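Local coordinates for haloacid dehalogenase domain protein hydrolase (Planctomyces limnophilus, PDB 4OVY), which probably acts as a metal-dependent hydrolase, perhaps a phosphatase, of the haloacid dehalogenase superfamily and holds a calcium ion in its metal site, at residues R226-A231 with E243-S247; T157-A163 with E181-S186; D261-E265 with W298-F302; G45-C49 with C138-M143; H107-D112 with V200-A205. Residues are numbered along the deposited sequence.

Interaction 1: R226-A231 with E243-S247; sequences RRPVMA and EYVTS
Residues 226-229 run extended into strand 230-233, apart from a bend at Val-229 (psi -8°), while 243-246 form the last turn of helix 239-246 and Ser-247 leaves helical angles. The backbones come nearest at Pro-228 and Val-245, whose CA atoms lie 5.9 Å apart. Val-245, with chi1 t, sits against Pro-228 (CB to Val-245 CG2, 3.8 Å) and Ala-231 (CB to Val-245 CG2, 3.9 Å). Arg-227 (chi1 t, chi2 t, chi3 m) lays its CG over the Tyr-244 ring in a CH-pi contact, 4.0 Å from the centroid and 15° off the normal; its NH2 then donates to Tyr-244 O at 2.8 Å. One water donates to both Pro-228 O (2.8 Å) and Val-245 O (2.7 Å). The contact joins strand and helix of the beta-alpha-beta unit completed by strand 253-260. Because Tyr-244 O and Val-245 O lie at the helix C-terminus, Arg-227 and the water satisfy carbonyls there while apolar side chains fill the strand-helix interface.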
# COMPACT_ATOMS: atom_id res chain seq x y z
N ARG A 226 -0.50 2.60 9.60
CA ARG A 226 -0.04 2.34 10.97
C ARG A 226 1.28 3.07 11.20
O ARG A 226 2.07 3.21 10.28
CB ARG A 226 0.22 0.83 11.18
CG ARG A 226 -0.97 -0.12 11.04
CD ARG A 226 -0.49 -1.58 11.15
NE ARG A 226 -1.54 -2.61 11.13
CZ ARG A 226 -2.37 -2.88 12.14
NH1 ARG A 226 -3.27 -3.85 12.03
NH2 ARG A 226 -2.31 -2.18 13.28
N ARG A 227 1.54 3.49 12.43
CA ARG A 227 2.87 3.94 12.81
C ARG A 227 3.71 2.69 13.08
O ARG A 227 3.33 1.87 13.91
CB ARG A 227 2.80 4.81 14.07
CG ARG A 227 4.13 5.47 14.43
CD ARG A 227 4.10 6.05 15.84
NE ARG A 227 2.96 6.92 16.06
CZ ARG A 227 2.94 8.25 15.90
NH1 ARG A 227 1.82 8.92 16.14
NH2 ARG A 227 4.02 8.93 15.50
N PRO A 228 4.86 2.55 12.39
CA PRO A 228 5.72 1.39 12.69
C PRO A 228 6.26 1.43 14.12
O PRO A 228 6.38 2.51 14.70
CB PRO A 228 6.87 1.52 11.67
CG PRO A 228 6.30 2.36 10.56
CD PRO A 228 5.36 3.32 11.24
N VAL A 229 6.57 0.27 14.67
CA VAL A 229 7.18 0.20 16.00
C VAL A 229 8.71 0.15 15.95
O VAL A 229 9.37 0.26 16.99
CB VAL A 229 6.62 -0.98 16.83
CG1 VAL A 229 5.10 -0.88 16.91
CG2 VAL A 229 7.06 -2.31 16.23
N MSE A 230 9.26 0.01 14.75
CA MSE A 230 10.71 0.03 14.55
C MSE A 230 11.03 0.52 13.17
O MSE A 230 10.24 0.34 12.25
CB MSE A 230 11.22 -1.39 14.77
CG MSE A 230 12.73 -1.52 14.70
SE MSE A 230 13.15 -3.41 15.14
CE MSE A 230 14.99 -3.45 14.45
N ALA A 231 12.18 1.17 13.02
CA ALA A 231 12.64 1.64 11.72
C ALA A 231 14.15 1.66 11.68
O ALA A 231 14.81 1.94 12.69
CB ALA A 231 12.09 3.02 11.41
N GLU A 243 12.02 9.66 13.32
CA GLU A 243 11.34 10.53 14.28
C GLU A 243 9.88 10.14 14.49
O GLU A 243 9.38 10.08 15.62
CB GLU A 243 11.44 11.98 13.81
CG GLU A 243 10.89 13.02 14.75
CD GLU A 243 11.18 14.43 14.25
OE1 GLU A 243 10.67 14.79 13.17
OE2 GLU A 243 11.94 15.15 14.93
N TYR A 244 9.20 9.84 13.39
CA TYR A 244 7.81 9.43 13.40
C TYR A 244 7.63 8.18 14.26
O TYR A 244 6.65 8.05 15.00
CB TYR A 244 7.35 9.18 11.95
CG TYR A 244 5.93 8.69 11.78
CD1 TYR A 244 4.85 9.35 12.35
CD2 TYR A 244 5.67 7.56 11.00
CE1 TYR A 244 3.55 8.90 12.18
CE2 TYR A 244 4.37 7.10 10.82
CZ TYR A 244 3.32 7.77 11.40
OH TYR A 244 2.04 7.31 11.21
N VAL A 245 8.60 7.27 14.18
CA VAL A 245 8.57 6.01 14.92
C VAL A 245 8.98 6.15 16.40
O VAL A 245 8.38 5.51 17.27
CB VAL A 245 9.47 4.96 14.21
CG1 VAL A 245 9.72 3.74 15.09
CG2 VAL A 245 8.84 4.56 12.89
N THR A 246 9.97 6.99 16.68
CA THR A 246 10.58 7.02 18.02
C THR A 246 10.15 8.17 18.94
O THR A 246 10.24 8.03 20.15
CB THR A 246 12.12 7.10 17.94
OG1 THR A 246 12.51 8.35 17.37
CG2 THR A 246 12.69 5.95 17.12
N SER A 247 9.71 9.29 18.37
CA SER A 247 9.54 10.53 19.15
C SER A 247 8.14 10.72 19.70
O SER A 247 7.24 9.93 19.41
CB SER A 247 9.93 11.75 18.30
OG SER A 247 11.32 11.71 17.99
O HOH W 1 6.43 3.67 17.21

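Interaction 2: T157-A163 with E181-S186; sequences TFIVSGA and EQVIGS. With EDO (1,2-ethanediol), chain D.
Two strands that pair in ordinary parallel fashion finish with a corner: after Ser-161 the chain turns at Gly-162 and Ala-163, yet both carbonyls still bind Ser-186. Ser-186 N donates to Ala-163 O at 2.9 Å, and Ser-186 OG to Gly-162 O at 2.7 Å. The corner is itself held by an ST turn, in which Ser-161 OG (chi1 t) accepts from Ala-163 N at 2.9 Å. Gly-185 fits closely here, since a CB would clash with Ala-163 O. Before the corner, strands 157-161 and 183-186 have axes 4.7 Å apart at 5°, with Ile-159 opposite Val-183 and Val-160 opposite Ile-184. The ladder runs Ile-159 N to Gln-182 O (2.9 Å), Ile-184 N to Ile-159 O (2.7 Å) and Ser-161 N to Ile-184 O (3.0 Å). Ile-159 and Val-183 share one face of the sheet, toward Met-168; Val-160 CG2 meets Ile-184 CD1 (4.1 Å) on the other. At the start, Phe-158 (chi1 m) receives Gln-182 CG over its ring, 3.8 Å from the centroid. An ethanediol accepts from Gly-185 N (O1, 3.1 Å) and donates to Gly-185 O (O2, 2.6 Å). Strand 156-161 also pairs in parallel with strand 38-41, as in the Rossmann-like HAD core; Ser-161 lies beside the calcium ligand Asp-42, so the corner is at the end of the sheet that carries the metal site.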
# COMPACT_ATOMS: atom_id res chain seq x y z
N THR A 157 7.89 -6.86 7.65
CA THR A 157 9.03 -6.06 7.25
C THR A 157 8.70 -5.32 5.95
O THR A 157 8.42 -5.96 4.94
CB THR A 157 10.28 -6.94 7.01
OG1 THR A 157 9.96 -7.98 6.08
CG2 THR A 157 10.76 -7.57 8.32
N PHE A 158 8.72 -3.99 6.00
CA PHE A 158 8.49 -3.16 4.82
C PHE A 158 9.76 -2.42 4.40
O PHE A 158 10.59 -2.03 5.23
CB PHE A 158 7.45 -2.08 5.13
CG PHE A 158 6.03 -2.56 5.17
CD1 PHE A 158 5.56 -3.26 6.28
CD2 PHE A 158 5.14 -2.25 4.15
CE1 PHE A 158 4.24 -3.67 6.34
CE2 PHE A 158 3.83 -2.67 4.20
CZ PHE A 158 3.37 -3.38 5.30
N ILE A 159 9.90 -2.20 3.09
CA ILE A 159 10.86 -1.22 2.59
C ILE A 159 10.15 0.12 2.40
O ILE A 159 9.03 0.17 1.88
CB ILE A 159 11.48 -1.68 1.26
CG1 ILE A 159 12.48 -2.81 1.52
CG2 ILE A 159 12.20 -0.53 0.56
CD1 ILE A 159 12.92 -3.52 0.26
N VAL A 160 10.82 1.19 2.81
CA VAL A 160 10.36 2.56 2.63
C VAL A 160 11.55 3.35 2.08
O VAL A 160 12.40 3.82 2.83
CB VAL A 160 9.81 3.17 3.93
CG1 VAL A 160 9.24 4.56 3.69
CG2 VAL A 160 8.73 2.27 4.53
N SER A 161 11.59 3.49 0.76
CA SER A 161 12.77 4.01 0.05
C SER A 161 12.41 5.18 -0.85
O SER A 161 11.29 5.29 -1.33
CB SER A 161 13.41 2.89 -0.78
OG SER A 161 14.37 3.38 -1.70
N GLY A 162 13.38 6.06 -1.08
CA GLY A 162 13.22 7.14 -2.06
C GLY A 162 13.34 6.65 -3.49
O GLY A 162 12.92 7.33 -4.43
N ALA A 163 13.93 5.46 -3.68
CA ALA A 163 14.08 4.88 -5.00
C ALA A 163 12.73 4.46 -5.55
O ALA A 163 11.72 4.41 -4.83
CB ALA A 163 15.03 3.68 -4.95
N GLU A 181 3.81 -5.98 -2.13
CA GLU A 181 2.85 -5.22 -1.32
C GLU A 181 3.45 -4.61 -0.04
O GLU A 181 2.77 -3.87 0.66
CB GLU A 181 1.59 -6.05 -1.00
CG GLU A 181 1.78 -7.25 -0.07
CD GLU A 181 2.20 -8.53 -0.78
OE1 GLU A 181 2.69 -8.49 -1.94
OE2 GLU A 181 2.03 -9.60 -0.15
N GLN A 182 4.71 -4.93 0.26
CA GLN A 182 5.41 -4.38 1.41
C GLN A 182 6.61 -3.54 1.00
O GLN A 182 7.52 -3.30 1.81
CB GLN A 182 5.81 -5.50 2.38
CG GLN A 182 4.58 -6.10 3.04
CD GLN A 182 4.86 -7.26 3.96
OE1 GLN A 182 5.97 -7.45 4.49
NE2 GLN A 182 3.85 -8.04 4.19
N VAL A 183 6.61 -3.09 -0.25
CA VAL A 183 7.63 -2.19 -0.76
C VAL A 183 6.95 -0.84 -1.00
O VAL A 183 5.93 -0.78 -1.68
CB VAL A 183 8.26 -2.69 -2.07
CG1 VAL A 183 9.28 -1.68 -2.59
CG2 VAL A 183 8.91 -4.06 -1.87
N ILE A 184 7.49 0.20 -0.39
CA ILE A 184 7.00 1.56 -0.56
C ILE A 184 8.15 2.36 -1.15
O ILE A 184 9.29 2.28 -0.68
CB ILE A 184 6.56 2.16 0.78
CG1 ILE A 184 5.35 1.39 1.33
CG2 ILE A 184 6.21 3.64 0.66
CD1 ILE A 184 5.03 1.72 2.77
N GLY A 185 7.85 3.12 -2.20
CA GLY A 185 8.88 3.86 -2.89
C GLY A 185 8.32 5.03 -3.67
O GLY A 185 7.13 5.36 -3.56
N SER A 186 9.17 5.66 -4.46
CA SER A 186 8.72 6.73 -5.35
C SER A 186 8.08 6.10 -6.58
O SER A 186 8.40 4.96 -6.94
CB SER A 186 9.89 7.62 -5.75
OG SER A 186 10.44 8.28 -4.63
C1 EDO D . 4.28 4.96 -2.28
O1 EDO D . 4.78 3.62 -2.47
C2 EDO D . 3.73 5.53 -3.59
O2 EDO D . 4.72 5.56 -4.62

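Interaction 3: D261-E265 with W298-F302; sequences DAVRE and WKVIF
This is a mixed loop-to-loop contact, one arginine making the hydrogen bonds and Ile-301 and Phe-302 the apolar part, between the turn joining strands 253-260 and 267-268 and the chain that follows helix 294-297. Residues 262-264 have helical angles without a regular helix, and Glu-265 N bonds Asp-261 O at 3.0 Å. Segment 298-302 is irregular; Arg-264 and Ile-301 are closest, with CA atoms 6.9 Å apart. Asp-261 shapes the turn as an Asx motif, OD1 accepting from Arg-264 N at 3.0 Å. Its OD2 also forms a salt bridge with Arg-264 NE (2.7 Å), which holds the arginine (chi1 m, chi2 t, chi3 m) pointing across the gap. There NH2 and NH1 of Arg-264 both donate to Trp-298 O, at 2.8 and 3.0 Å, a forked pair made in the guanidinium plane. Ile-301 CD1 lies over one face of that group, and Arg-264 CB rests on Ile-301 CG1 at 3.7 Å. Phe-302, also chi1 m, brings CE2 to 3.5 Å from Arg-264 O, the oxygen being at the ring edge, and CZ to 3.8 Å from Glu-265 CG. Thus one arginine ties the acid within its turn to a carbonyl of the far loop. Met-294 of helix 294-297 supports Glu-265 and Ile-301, Trp-298 packs on Pro-142 and Met-143 of helix 141-152, and the carboxylate of Glu-265 binds Tyr-140 and His-259.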
# COMPACT_ATOMS: atom_id res chain seq x y z
N ASP A 261 33.38 1.57 7.46
CA ASP A 261 34.31 0.52 7.06
C ASP A 261 34.77 0.66 5.61
O ASP A 261 34.14 0.11 4.70
CB ASP A 261 33.66 -0.85 7.28
CG ASP A 261 34.65 -1.99 7.27
OD1 ASP A 261 35.75 -1.84 6.68
OD2 ASP A 261 34.33 -3.05 7.85
N ALA A 262 35.87 1.39 5.40
CA ALA A 262 36.40 1.61 4.05
C ALA A 262 37.08 0.37 3.47
O ALA A 262 37.28 0.28 2.26
CB ALA A 262 37.38 2.78 4.06
N VAL A 263 37.44 -0.57 4.33
CA VAL A 263 38.15 -1.78 3.90
C VAL A 263 37.20 -2.82 3.31
O VAL A 263 37.44 -3.34 2.23
CB VAL A 263 38.95 -2.39 5.07
CG1 VAL A 263 39.67 -3.67 4.63
CG2 VAL A 263 39.95 -1.36 5.59
N ARG A 264 36.12 -3.13 4.03
CA ARG A 264 35.16 -4.15 3.57
C ARG A 264 33.98 -3.56 2.78
O ARG A 264 33.30 -4.28 2.05
CB ARG A 264 34.66 -4.95 4.77
CG ARG A 264 35.77 -5.67 5.54
CD ARG A 264 35.23 -6.52 6.68
NE ARG A 264 34.51 -5.72 7.66
CZ ARG A 264 33.71 -6.19 8.62
NH1 ARG A 264 33.51 -7.50 8.77
NH2 ARG A 264 33.10 -5.35 9.44
N GLU A 265 33.73 -2.26 2.92
CA GLU A 265 32.61 -1.63 2.22
C GLU A 265 33.04 -0.22 1.83
O GLU A 265 34.03 -0.07 1.12
CB GLU A 265 31.32 -1.69 3.08
CG GLU A 265 30.01 -1.64 2.29
CD GLU A 265 29.24 -0.32 2.38
OE1 GLU A 265 28.25 -0.16 1.64
OE2 GLU A 265 29.60 0.54 3.21
N TRP A 298 29.75 -5.66 12.75
CA TRP A 298 29.37 -6.70 11.80
C TRP A 298 30.55 -7.60 11.46
O TRP A 298 31.60 -7.13 11.02
CB TRP A 298 28.80 -6.07 10.51
CG TRP A 298 27.41 -5.49 10.65
CD1 TRP A 298 26.60 -5.55 11.75
CD2 TRP A 298 26.66 -4.83 9.63
NE1 TRP A 298 25.40 -4.95 11.49
CE2 TRP A 298 25.40 -4.50 10.19
CE3 TRP A 298 26.91 -4.49 8.30
CZ2 TRP A 298 24.41 -3.83 9.47
CZ3 TRP A 298 25.92 -3.81 7.58
CH2 TRP A 298 24.69 -3.50 8.17
N LYS A 299 30.37 -8.91 11.66
CA LYS A 299 31.43 -9.90 11.48
C LYS A 299 31.75 -10.10 10.00
O LYS A 299 32.88 -10.40 9.64
CB LYS A 299 31.02 -11.25 12.08
CG LYS A 299 30.84 -11.27 13.59
CD LYS A 299 30.58 -12.71 14.06
CE LYS A 299 29.93 -12.78 15.43
NZ LYS A 299 30.89 -12.44 16.50
N VAL A 300 30.72 -9.97 9.18
CA VAL A 300 30.84 -9.99 7.72
C VAL A 300 29.93 -8.91 7.17
O VAL A 300 28.99 -8.49 7.84
CB VAL A 300 30.48 -11.37 7.11
CG1 VAL A 300 31.38 -12.45 7.67
CG2 VAL A 300 29.02 -11.73 7.36
N ILE A 301 30.20 -8.44 5.95
CA ILE A 301 29.35 -7.45 5.32
C ILE A 301 28.39 -8.11 4.33
O ILE A 301 27.17 -8.01 4.47
CB ILE A 301 30.17 -6.35 4.61
CG1 ILE A 301 31.17 -5.72 5.58
CG2 ILE A 301 29.26 -5.30 4.00
CD1 ILE A 301 30.56 -5.10 6.81
N PHE A 302 28.95 -8.78 3.33
CA PHE A 302 28.16 -9.38 2.25
C PHE A 302 28.05 -10.89 2.42
O PHE A 302 28.90 -11.51 3.05
CB PHE A 302 28.79 -9.05 0.90
CG PHE A 302 28.99 -7.58 0.67
CD1 PHE A 302 27.91 -6.74 0.43
CD2 PHE A 302 30.25 -7.02 0.74
CE1 PHE A 302 28.08 -5.38 0.23
CE2 PHE A 302 30.44 -5.66 0.54
CZ PHE A 302 29.35 -4.84 0.29

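Interaction 4: G45-C49 with C138-M143; sequences GTLWC and CVYQPM. With EDO (1,2-ethanediol), chain F.
Leu-47 CD2 and Met-143 CE, 3.8 Å apart, mark the apolar centre; the selenomethionine (chi1, chi2 and chi3 all m) also brings CG to 3.4 Å from Thr-46 O. Farther along, Trp-48 CB meets Val-139 CG1 at 3.8 Å, and the Tyr-140 ring (chi1 m) has Trp-48 CA over one face and Thr-46 O at its edge, 3.3 Å from CD2. Two backbone bonds flank the single bridge of Trp-48 and Val-139 (CA to CA 4.0 Å): Tyr-140 N to Leu-47 O, 2.9 Å, and Cys-49 N to Cys-138 O, 3.1 Å. Gly-45, at phi 80°, turns the loop so that its N reaches Trp-48 O at 2.8 Å. This loop carries Thr-46 of the probable DxDx(T/V) HAD motif, near the calcium; Thr-46 OG1 bonds the metal ligand Asn-234, and Trp-48 NE1 bonds Asp-44. Tyr-140 is the N-cap residue of helix 141-152, so the contact joins the loop between strand 38-41 and helix 55-67 to that helix's start, with helix 172-176 packing on Leu-47, Trp-48 and Val-139.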
# COMPACT_ATOMS: atom_id res chain seq x y z
N GLY A 45 21.85 1.92 1.09
CA GLY A 45 22.71 2.27 2.22
C GLY A 45 22.28 1.66 3.55
O GLY A 45 22.99 1.81 4.54
N THR A 46 21.13 0.99 3.56
CA THR A 46 20.59 0.38 4.77
C THR A 46 20.57 -1.15 4.62
O THR A 46 21.04 -1.86 5.51
CB THR A 46 19.19 0.94 5.07
OG1 THR A 46 19.31 2.32 5.43
CG2 THR A 46 18.52 0.18 6.20
N LEU A 47 20.03 -1.64 3.50
CA LEU A 47 19.99 -3.07 3.19
C LEU A 47 21.05 -3.49 2.17
O LEU A 47 21.42 -4.66 2.10
CB LEU A 47 18.61 -3.45 2.64
CG LEU A 47 17.42 -3.31 3.60
CD1 LEU A 47 16.12 -3.73 2.94
CD2 LEU A 47 17.64 -4.14 4.87
N TRP A 48 21.51 -2.55 1.34
CA TRP A 48 22.52 -2.84 0.34
C TRP A 48 23.35 -1.60 -0.01
O TRP A 48 23.05 -0.50 0.43
CB TRP A 48 21.88 -3.45 -0.91
CG TRP A 48 21.13 -2.52 -1.82
CD1 TRP A 48 20.65 -1.27 -1.53
CD2 TRP A 48 20.74 -2.78 -3.18
NE1 TRP A 48 20.00 -0.74 -2.62
CE2 TRP A 48 20.04 -1.65 -3.64
CE3 TRP A 48 20.90 -3.87 -4.04
CZ2 TRP A 48 19.52 -1.58 -4.92
CZ3 TRP A 48 20.38 -3.79 -5.32
CH2 TRP A 48 19.70 -2.66 -5.75
N CYS A 49 24.38 -1.81 -0.81
CA CYS A 49 25.37 -0.79 -1.10
C CYS A 49 24.84 0.32 -2.02
O CYS A 49 24.12 0.05 -2.97
CB CYS A 49 26.57 -1.48 -1.74
SG CYS A 49 27.98 -0.41 -1.98
N CYS A 138 25.26 -7.47 -3.40
CA CYS A 138 25.90 -6.46 -2.57
C CYS A 138 24.94 -6.00 -1.47
O CYS A 138 24.89 -4.82 -1.10
CB CYS A 138 26.39 -5.31 -3.45
SG CYS A 138 27.56 -5.86 -4.72
N VAL A 139 24.19 -6.96 -0.94
CA VAL A 139 23.28 -6.75 0.17
C VAL A 139 24.02 -7.11 1.45
O VAL A 139 25.02 -7.84 1.41
CB VAL A 139 21.98 -7.58 0.02
CG1 VAL A 139 21.21 -7.15 -1.22
CG2 VAL A 139 22.27 -9.07 -0.02
N TYR A 140 23.54 -6.59 2.57
CA TYR A 140 24.22 -6.79 3.85
C TYR A 140 23.71 -8.03 4.57
O TYR A 140 22.55 -8.10 4.97
CB TYR A 140 24.06 -5.56 4.74
CG TYR A 140 24.52 -4.27 4.09
CD1 TYR A 140 25.67 -4.22 3.30
CD2 TYR A 140 23.80 -3.09 4.27
CE1 TYR A 140 26.08 -3.04 2.72
CE2 TYR A 140 24.21 -1.91 3.69
CZ TYR A 140 25.35 -1.89 2.91
OH TYR A 140 25.76 -0.71 2.32
N GLN A 141 24.59 -9.01 4.71
CA GLN A 141 24.27 -10.27 5.35
C GLN A 141 23.70 -10.08 6.76
O GLN A 141 22.73 -10.75 7.13
CB GLN A 141 25.50 -11.19 5.36
CG GLN A 141 25.34 -12.47 6.16
CD GLN A 141 24.29 -13.42 5.60
OE1 GLN A 141 24.07 -13.49 4.39
NE2 GLN A 141 23.65 -14.16 6.49
N PRO A 142 24.29 -9.16 7.56
CA PRO A 142 23.70 -8.93 8.88
C PRO A 142 22.26 -8.40 8.82
O PRO A 142 21.45 -8.71 9.70
CB PRO A 142 24.64 -7.89 9.51
CG PRO A 142 25.94 -8.10 8.81
CD PRO A 142 25.56 -8.44 7.40
N MSE A 143 21.92 -7.65 7.78
CA MSE A 143 20.55 -7.15 7.64
C MSE A 143 19.63 -8.24 7.16
O MSE A 143 18.47 -8.27 7.54
CB MSE A 143 20.49 -5.92 6.72
CG MSE A 143 21.33 -4.77 7.26
SE MSE A 143 20.65 -4.09 8.99
CE MSE A 143 19.05 -3.19 8.27
C1 EDO F . 18.79 -15.40 6.19
O1 EDO F . 18.88 -15.76 7.57
C2 EDO F . 20.16 -14.94 5.71
O2 EDO F . 21.12 -15.97 5.94

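Interaction 5: H107-D112 with V200-A205; sequences HAGMTD and VLVRLA
Arg-203 (chi1 m, chi2 t, chi3 p) lies across the open end of the 107-110 turn, over His-107 and Met-110, its CD 4.0 Å from CG of selenomethionine Met-110 and its NE 3.7 Å from His-107 CB. NE donates to His-107 O at 3.2 Å, near the guanidinium plane, and the group makes a cation-pi contact with Phe-115 of helix 112-125. His-107 to Met-110 form a type II beta turn; Gly-109, at phi 92° and psi -11°, takes a conformation in which a CB would press against the preceding carbonyl. Segment 200-204 is extended. Gly-109 N donates to Arg-203 O (2.8 Å, 171°) and Arg-203 N to Met-110 O (2.9 Å, 172°), so the turn docks on the strand through both backbone groups of one residue. The single bridge pairs Thr-111 with Val-202, their CA atoms 4.2 Å apart. This places the loop between helices 95-106 and 112-125, part of the helical region inserted after the first core strand, against strand 198-204 of the beta hairpin 183-204. At the N-cap Thr-111, CG2 packs on Val-200 CB at 3.8 Å. Asp-112 N then bonds Leu-201 O at 2.9 Å. A water donates to Asp-112 OD1 (2.6 Å) and accepts from Leu-201 N (3.3 Å), while Asp-112 OD2 forms a salt bridge with Arg-221 of the second subunit.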
# COMPACT_ATOMS: atom_id res chain seq x y z
N HIS A 107 11.01 6.04 -19.62
CA HIS A 107 10.20 4.81 -19.69
C HIS A 107 8.69 5.04 -19.74
O HIS A 107 7.92 4.14 -19.41
CB HIS A 107 10.55 3.93 -18.50
CG HIS A 107 11.97 3.49 -18.49
ND1 HIS A 107 12.99 4.28 -18.01
CD2 HIS A 107 12.56 2.36 -18.96
CE1 HIS A 107 14.14 3.65 -18.15
NE2 HIS A 107 13.90 2.48 -18.73
N ALA A 108 8.27 6.23 -20.15
CA ALA A 108 6.84 6.54 -20.28
C ALA A 108 6.27 5.84 -21.50
O ALA A 108 6.97 5.67 -22.50
CB ALA A 108 6.62 8.04 -20.38
N GLY A 109 5.01 5.43 -21.42
CA GLY A 109 4.31 4.82 -22.56
C GLY A 109 4.40 3.31 -22.64
O GLY A 109 3.70 2.69 -23.44
N MSE A 110 5.26 2.70 -21.82
CA MSE A 110 5.36 1.24 -21.77
C MSE A 110 4.56 0.74 -20.60
O MSE A 110 4.20 1.51 -19.70
CB MSE A 110 6.83 0.81 -21.69
CG MSE A 110 7.49 1.03 -20.34
SE MSE A 110 9.31 0.28 -20.32
CE MSE A 110 10.06 1.34 -21.81
N THR A 111 4.26 -0.55 -20.60
CA THR A 111 3.49 -1.15 -19.52
C THR A 111 4.36 -1.42 -18.31
O THR A 111 5.59 -1.44 -18.40
CB THR A 111 2.81 -2.47 -19.93
OG1 THR A 111 3.81 -3.46 -20.17
CG2 THR A 111 1.95 -2.28 -21.18
N ASP A 112 3.70 -1.64 -17.18
CA ASP A 112 4.37 -2.08 -15.95
C ASP A 112 5.19 -3.35 -16.17
O ASP A 112 6.34 -3.43 -15.73
CB ASP A 112 3.36 -2.27 -14.80
CG ASP A 112 2.22 -3.26 -15.13
OD1 ASP A 112 1.91 -3.50 -16.32
OD2 ASP A 112 1.62 -3.79 -14.18
N VAL A 200 -3.87 -3.85 -19.21
CA VAL A 200 -2.53 -3.47 -18.79
C VAL A 200 -2.55 -2.15 -18.03
O VAL A 200 -3.50 -1.37 -18.13
CB VAL A 200 -1.55 -3.32 -19.98
CG1 VAL A 200 -1.47 -4.61 -20.79
CG2 VAL A 200 -1.95 -2.15 -20.88
N LEU A 201 -1.49 -1.91 -17.27
CA LEU A 201 -1.22 -0.59 -16.70
C LEU A 201 -0.05 0.00 -17.45
O LEU A 201 0.99 -0.65 -17.60
CB LEU A 201 -0.89 -0.67 -15.21
CG LEU A 201 -2.03 -0.83 -14.20
CD1 LEU A 201 -3.17 0.16 -14.42
CD2 LEU A 201 -2.56 -2.25 -14.20
N VAL A 202 -0.22 1.25 -17.89
CA VAL A 202 0.76 1.96 -18.69
C VAL A 202 1.36 3.09 -17.86
O VAL A 202 0.64 3.84 -17.20
CB VAL A 202 0.09 2.55 -19.96
CG1 VAL A 202 1.08 3.38 -20.77
CG2 VAL A 202 -0.49 1.43 -20.80
N ARG A 203 2.69 3.21 -17.93
CA ARG A 203 3.41 4.26 -17.23
C ARG A 203 3.23 5.62 -17.91
O ARG A 203 3.38 5.74 -19.13
CB ARG A 203 4.90 3.92 -17.17
CG ARG A 203 5.23 2.65 -16.40
CD ARG A 203 6.69 2.27 -16.60
NE ARG A 203 7.56 3.41 -16.33
CZ ARG A 203 8.09 3.71 -15.15
NH1 ARG A 203 7.90 2.94 -14.08
NH2 ARG A 203 8.85 4.80 -15.04
N LEU A 204 2.91 6.64 -17.12
CA LEU A 204 2.76 8.00 -17.62
C LEU A 204 4.01 8.84 -17.34
O LEU A 204 4.83 8.49 -16.49
CB LEU A 204 1.55 8.66 -16.96
CG LEU A 204 0.21 7.92 -17.14
CD1 LEU A 204 -0.89 8.70 -16.44
CD2 LEU A 204 -0.11 7.72 -18.61
N ALA A 205 4.15 9.93 -18.08
CA ALA A 205 5.24 10.88 -17.87
C ALA A 205 4.80 11.91 -16.84
O ALA A 205 4.82 13.11 -17.09
CB ALA A 205 5.61 11.56 -19.19
O HOH W 2 -0.06 -4.86 -17.22

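Overall arrangement
Interactions 2 and 4 approach the calcium site from different elements: the side chains of Ser-161 and Thr-46 are about 7 and 4 Å from the calcium, and the two interactions touch where Ile-159 CG1 meets Leu-47 CD1 at 4.0 Å. Interaction 3, centred 10 Å from interaction 4, continues outward through Glu-265 OE1 to Tyr-140 OH (2.6 Å) and Gln-141 N to Ile-301 O (2.8 Å), both probable hydrogen bonds. Interaction 1 shares the sheet with interaction 2, their centres 15 Å apart. Interaction 5 is remote from the metal site; its centre is 39 Å from that of interaction 3, but strand 198-204 adjoins strand 183-195 of interaction 2. Interactions 1, 2 and 5 all meet the second subunit.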